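Local coordinates for protein potential RNA-dependent RNA polymerase (Human picobirnavirus, PDB 5I62) that probably catalyses RNA-templated RNA synthesis, serving both transcription and replication of the double-stranded RNA genome of the virus, at residues F23-V26 / V27-Q30; A307-W310 / G311-R314. All blocks are in the same frame, centred on the assembly; numbering follows the deposited sequence.

Interaction 1 of 2, residues F23-V26 / V27-Q30; sequences FSNV and VSGQ
Val27 and Ser28 turn their amides back onto Phe23 and Ser24, and Gly29 does the same to Asn25, so that three successive i to i+4 backbone bonds make up the last turn of helix 17-28. Val27 N gives its hydrogen to Phe23 O at 2.9 Å, and Ser28 N reaches Ser24 O at the same length. The final bond, Gly29 N to Asn25 O, is 2.8 Å long and the most bent of the three, with 140° at the hydrogen. Gly29 still donates as part of the helix although its own backbone has left helical angles: phi is +73°, and the chain runs on from there in extended form through Gln30. A positive-phi glycine just after the last helical residue is a common alpha-helix ending.

Ser28 adds a side-chain bond at this C-terminal end. Its OG lies between the backbone N and the carbonyl carbon (chi1 70°), which points the hydroxyl forward along the chain to bond Gly29 O at 2.9 Å, in the carbonyl plane and on a lone pair. The first carbonyl beyond the helix is thus engaged by a side chain. Asn25 ND2 stands 3.6 Å from the same Gly29 O. One turn back, Ser24 OG bonds Arg20 O. Val27 carries no polar group; its CG2 sits 3.2 Å from Phe23 O.

Gln30 turns its amide away from the helix: OE1 accepts from Glu32 N, and NE2 makes a weak bond to Ser80 O. Backbone hydrogen bonding to Met82 ties Gln30 to a neighbouring loop, on which the side chains of Asn25 and Val26 also rest, at Met82 and Leu85. Phe23 and Val27 pack instead on Asn309 of strand 306-309, so the end of helix 17-28 touches both loop and hairpin.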
ATOM      1  N   PHE A  23      17.796  -7.573  13.843  1.00 17.06           N
ATOM      2  CA  PHE A  23      18.206  -8.623  12.920  1.00 19.34           C
ATOM      3  C   PHE A  23      18.139 -10.012  13.551  1.00 21.15           C
ATOM      4  O   PHE A  23      17.930 -11.003  12.831  1.00 16.92           O
ATOM      5  CB  PHE A  23      19.593  -8.329  12.363  1.00 18.81           C
ATOM      6  CG  PHE A  23      19.579  -7.326  11.242  1.00 20.31           C
ATOM      7  CD1 PHE A  23      18.812  -7.569  10.104  1.00 18.07           C
ATOM      8  CD2 PHE A  23      20.291  -6.143  11.321  1.00 19.10           C
ATOM      9  CE1 PHE A  23      18.784  -6.667   9.047  1.00 16.71           C
ATOM     10  CE2 PHE A  23      20.261  -5.226  10.265  1.00 21.17           C
ATOM     11  CZ  PHE A  23      19.504  -5.499   9.128  1.00 18.26           C
ATOM     12  N   SER A  24      18.304 -10.116  14.874  1.00 22.66           N
ATOM     13  CA  SER A  24      18.056 -11.395  15.540  1.00 21.67           C
ATOM     14  C   SER A  24      16.625 -11.844  15.310  1.00 15.89           C
ATOM     15  O   SER A  24      16.364 -13.024  15.082  1.00 21.63           O
ATOM     16  CB  SER A  24      18.306 -11.291  17.049  1.00 23.29           C
ATOM     17  OG  SER A  24      19.641 -10.916  17.308  1.00 36.68           O
ATOM     18  N   ASN A  25      15.681 -10.915  15.430  1.00 18.14           N
ATOM     19  CA  ASN A  25      14.288 -11.252  15.192  1.00 21.17           C
ATOM     20  C   ASN A  25      14.044 -11.600  13.723  1.00 21.81           C
ATOM     21  O   ASN A  25      13.237 -12.491  13.417  1.00 18.60           O
ATOM     22  CB  ASN A  25      13.391 -10.107  15.643  1.00 21.22           C
ATOM     23  CG  ASN A  25      11.925 -10.415  15.451  1.00 31.48           C
ATOM     24  OD1 ASN A  25      11.239  -9.749  14.667  1.00 39.17           O
ATOM     25  ND2 ASN A  25      11.440 -11.449  16.129  1.00 30.11           N
ATOM     26  N   VAL A  26      14.737 -10.926  12.800  1.00 19.73           N
ATOM     27  CA  VAL A  26      14.644 -11.306  11.385  1.00 19.57           C
ATOM     28  C   VAL A  26      15.088 -12.755  11.193  1.00 22.47           C
ATOM     29  O   VAL A  26      14.439 -13.540  10.492  1.00 20.38           O
ATOM     30  CB  VAL A  26      15.467 -10.353  10.500  1.00 18.41           C
ATOM     31  CG1 VAL A  26      15.565 -10.927   9.070  1.00 17.06           C
ATOM     32  CG2 VAL A  26      14.848  -8.942  10.478  1.00 16.10           C
ATOM     33  N   VAL A  27      16.214 -13.125  11.806  1.00 18.87           N
ATOM     34  CA  VAL A  27      16.733 -14.483  11.669  1.00 18.87           C
ATOM     35  C   VAL A  27      15.764 -15.489  12.284  1.00 21.81           C
ATOM     36  O   VAL A  27      15.475 -16.539  11.695  1.00 25.42           O
ATOM     37  CB  VAL A  27      18.132 -14.601  12.311  1.00 24.57           C
ATOM     38  CG1 VAL A  27      18.599 -16.052  12.288  1.00 26.94           C
ATOM     39  CG2 VAL A  27      19.140 -13.711  11.599  1.00 22.73           C
ATOM     40  N   SER A  28      15.250 -15.183  13.485  1.00 19.59           N
ATOM     41  CA  SER A  28      14.443 -16.165  14.208  1.00 24.59           C
ATOM     42  C   SER A  28      13.017 -16.262  13.679  1.00 26.00           C
ATOM     43  O   SER A  28      12.410 -17.334  13.749  1.00 26.93           O
ATOM     44  CB  SER A  28      14.395 -15.836  15.705  1.00 25.31           C
ATOM     45  OG  SER A  28      13.629 -14.667  15.974  1.00 33.56           O
ATOM     46  N   GLY A  29      12.471 -15.168  13.161  1.00 23.64           N
ATOM     47  CA  GLY A  29      11.054 -15.093  12.891  1.00 24.18           C
ATOM     48  C   GLY A  29      10.241 -14.960  14.173  1.00 25.11           C
ATOM     49  O   GLY A  29      10.782 -14.836  15.286  1.00 22.63           O
ATOM     50  N   GLN A  30       8.944 -14.987  14.003  1.00 20.91           N
ATOM     51  CA  GLN A  30       7.994 -14.846  15.119  1.00 22.52           C
ATOM     52  C   GLN A  30       6.850 -15.814  14.828  1.00 22.39           C
ATOM     53  O   GLN A  30       5.995 -15.540  13.974  1.00 18.63           O
ATOM     54  CB  GLN A  30       7.511 -13.403  15.251  1.00 24.00           C
ATOM     55  CG  GLN A  30       6.799 -13.018  16.558  1.00 25.65           C
ATOM     56  CD  GLN A  30       5.618 -13.900  16.848  1.00 26.06           C
ATOM     57  OE1 GLN A  30       5.720 -14.849  17.634  1.00 22.56           O
ATOM     58  NE2 GLN A  30       4.491 -13.627  16.179  1.00 18.31           N
TER

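Interaction 2 of 2, residues A307-W310 / G311-R314; sequences AYNW and GEIR
The Tyr308 ring takes Glu312 CB over one face, 3.6 Å above its plane and displaced toward the rim, in a CH-pi contact. Arg314 N lies at the ring edge, 3.8 Å from Tyr308 CE2. Chi1 of 58° carries the ring across to the returning strand. The Trp310 ring makes a cation-pi contact with Arg20 and meets the Trp8 ring with planes at about 50°. The carboxylate of Glu312 passes the Tyr308 ring with its plane turned 63° from it, and OE1 comes to 3.3 Å from Tyr308 OH. Glu312 OE2 accepts from Asn309 ND2 at 2.9 Å on its anti side but from out of the carboxylate plane, a bent bond between side chains lying alongside one another.

This is a beta hairpin of strands 306-309 and 312-314, closed by a type II turn from Asn309 to Glu312; strand 306-309 pairs parallel with strand 176-189 of the mixed sheet. Gly311 has positive phi, where a CB would collide with Trp310 O. Glu312 N returns to Asn309 O at 3.0 Å, and Asn309 OD1 receives Trp310 N from above its amide plane. Asn309-Glu312 is an antiparallel hydrogen-bonded pair and Ala307-Ile313 a non-hydrogen-bonded one; between the two pairs the register slips by one residue, a beta bulge, where Tyr308 N bonds Glu312 O at 3.2 Å. Ala307 and Ile313 face Trp8, while Arg314 reaches Asp93 in a salt bridge.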
ATOM      1  N   ALA A 307      20.376  -4.611   3.354  1.00 16.44           N
ATOM      2  CA  ALA A 307      20.909  -5.245   4.563  1.00 17.39           C
ATOM      3  C   ALA A 307      19.838  -6.199   5.088  1.00 14.68           C
ATOM      4  O   ALA A 307      18.815  -5.770   5.617  1.00 16.40           O
ATOM      5  CB  ALA A 307      21.291  -4.199   5.605  1.00 18.56           C
ATOM      6  N   TYR A 308      20.061  -7.501   4.941  1.00 16.53           N
ATOM      7  CA  TYR A 308      19.041  -8.481   5.299  1.00 16.87           C
ATOM      8  C   TYR A 308      19.393  -9.282   6.548  1.00 18.77           C
ATOM      9  O   TYR A 308      18.552 -10.048   7.035  1.00 18.89           O
ATOM     10  CB  TYR A 308      18.772  -9.429   4.121  1.00 16.97           C
ATOM     11  CG  TYR A 308      19.996 -10.179   3.632  1.00 18.03           C
ATOM     12  CD1 TYR A 308      20.318 -11.431   4.146  1.00 21.02           C
ATOM     13  CD2 TYR A 308      20.815  -9.643   2.645  1.00 20.07           C
ATOM     14  CE1 TYR A 308      21.427 -12.121   3.704  1.00 23.16           C
ATOM     15  CE2 TYR A 308      21.932 -10.323   2.189  1.00 19.49           C
ATOM     16  CZ  TYR A 308      22.231 -11.565   2.723  1.00 23.35           C
ATOM     17  OH  TYR A 308      23.344 -12.247   2.284  1.00 26.31           O
ATOM     18  N   ASN A 309      20.598  -9.109   7.082  1.00 16.63           N
ATOM     19  CA  ASN A 309      21.002  -9.714   8.344  1.00 17.25           C
ATOM     20  C   ASN A 309      22.142  -8.874   8.901  1.00 19.36           C
ATOM     21  O   ASN A 309      22.702  -8.030   8.206  1.00 17.40           O
ATOM     22  CB  ASN A 309      21.414 -11.180   8.162  1.00 18.63           C
ATOM     23  CG  ASN A 309      21.512 -11.942   9.492  1.00 22.06           C
ATOM     24  OD1 ASN A 309      21.162 -11.428  10.551  1.00 19.40           O
ATOM     25  ND2 ASN A 309      21.985 -13.177   9.423  1.00 23.20           N
ATOM     26  N   TRP A 310      22.470  -9.096  10.176  1.00 20.32           N
ATOM     27  CA  TRP A 310      23.608  -8.394  10.759  1.00 21.24           C
ATOM     28  C   TRP A 310      24.869  -8.729   9.973  1.00 17.92           C
ATOM     29  O   TRP A 310      25.261  -9.893   9.883  1.00 23.57           O
ATOM     30  CB  TRP A 310      23.781  -8.770  12.228  1.00 21.69           C
ATOM     31  CG  TRP A 310      24.853  -7.992  12.887  1.00 22.54           C
ATOM     32  CD1 TRP A 310      26.184  -8.294  12.926  1.00 25.61           C
ATOM     33  CD2 TRP A 310      24.700  -6.761  13.589  1.00 20.81           C
ATOM     34  NE1 TRP A 310      26.871  -7.326  13.625  1.00 23.71           N
ATOM     35  CE2 TRP A 310      25.982  -6.379  14.053  1.00 22.85           C
ATOM     36  CE3 TRP A 310      23.602  -5.952  13.893  1.00 22.05           C
ATOM     37  CZ2 TRP A 310      26.196  -5.218  14.786  1.00 20.13           C
ATOM     38  CZ3 TRP A 310      23.813  -4.798  14.630  1.00 23.57           C
ATOM     39  CH2 TRP A 310      25.105  -4.440  15.068  1.00 23.91           C
ATOM     40  N   GLY A 311      25.489  -7.718   9.376  1.00 18.29           N
ATOM     41  CA  GLY A 311      26.702  -7.963   8.625  1.00 17.96           C
ATOM     42  C   GLY A 311      26.512  -8.553   7.241  1.00 24.07           C
ATOM     43  O   GLY A 311      27.486  -8.996   6.632  1.00 23.71           O
ATOM     44  N   GLU A 312      25.288  -8.595   6.721  1.00 19.50           N
ATOM     45  CA  GLU A 312      25.036  -9.202   5.420  1.00 23.50           C
ATOM     46  C   GLU A 312      24.266  -8.230   4.549  1.00 19.20           C
ATOM     47  O   GLU A 312      23.208  -7.742   4.950  1.00 18.39           O
ATOM     48  CB  GLU A 312      24.285 -10.527   5.553  1.00 23.00           C
ATOM     49  CG  GLU A 312      25.058 -11.540   6.370  1.00 28.37           C
ATOM     50  CD  GLU A 312      24.450 -12.914   6.289  1.00 34.74           C
ATOM     51  OE1 GLU A 312      24.411 -13.479   5.174  1.00 43.21           O
ATOM     52  OE2 GLU A 312      23.987 -13.417   7.330  1.00 37.86           O
ATOM     53  N   ILE A 313      24.797  -7.974   3.357  1.00 17.90           N
ATOM     54  CA  ILE A 313      24.283  -6.962   2.455  1.00 15.58           C
ATOM     55  C   ILE A 313      24.274  -7.536   1.044  1.00 17.94           C
ATOM     56  O   ILE A 313      25.232  -8.180   0.608  1.00 18.16           O
ATOM     57  CB  ILE A 313      25.118  -5.666   2.519  1.00 16.66           C
ATOM     58  CG1 ILE A 313      25.213  -5.134   3.956  1.00 19.40           C
ATOM     59  CG2 ILE A 313      24.530  -4.596   1.584  1.00 18.07           C
ATOM     60  CD1 ILE A 313      26.202  -3.963   4.104  1.00 20.60           C
ATOM     61  N   ARG A 314      23.198  -7.300   0.327  1.00 18.34           N
ATOM     62  CA  ARG A 314      23.088  -7.728  -1.057  1.00 14.62           C
ATOM     63  C   ARG A 314      23.098  -6.497  -1.951  1.00 15.28           C
ATOM     64  O   ARG A 314      22.536  -5.468  -1.581  1.00 15.18           O
ATOM     65  CB  ARG A 314      21.811  -8.540  -1.239  1.00 17.90           C
ATOM     66  CG  ARG A 314      21.627  -9.100  -2.622  1.00 20.86           C
ATOM     67  CD  ARG A 314      20.515 -10.115  -2.610  1.00 21.79           C
ATOM     68  NE  ARG A 314      20.359 -10.683  -3.939  1.00 25.55           N
ATOM     69  CZ  ARG A 314      19.581 -11.721  -4.204  1.00 22.67           C
ATOM     70  NH1 ARG A 314      18.897 -12.303  -3.223  1.00 22.20           N
ATOM     71  NH2 ARG A 314      19.483 -12.161  -5.447  1.00 28.13           N
TER

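Interactions 1 and 2 meet directly, with centres about 13 Å apart, although some 280 residues separate them in sequence. Asn309 meets both Val27 and Phe23: its OD1 is 3.2 Å from Val27 CG2, and its CA lies 3.5 Å from Phe23 CD1. The Phe23 ring also reaches along the hairpin, CE1 lying 3.5 Å from Ala307 O and CG 3.6 Å from Trp310 N. The N-terminal region thereby packs on a hairpin of the polymerase catalytic region, and the centres of the two contacts lie about 24 and 25 Å from the centre of the chain.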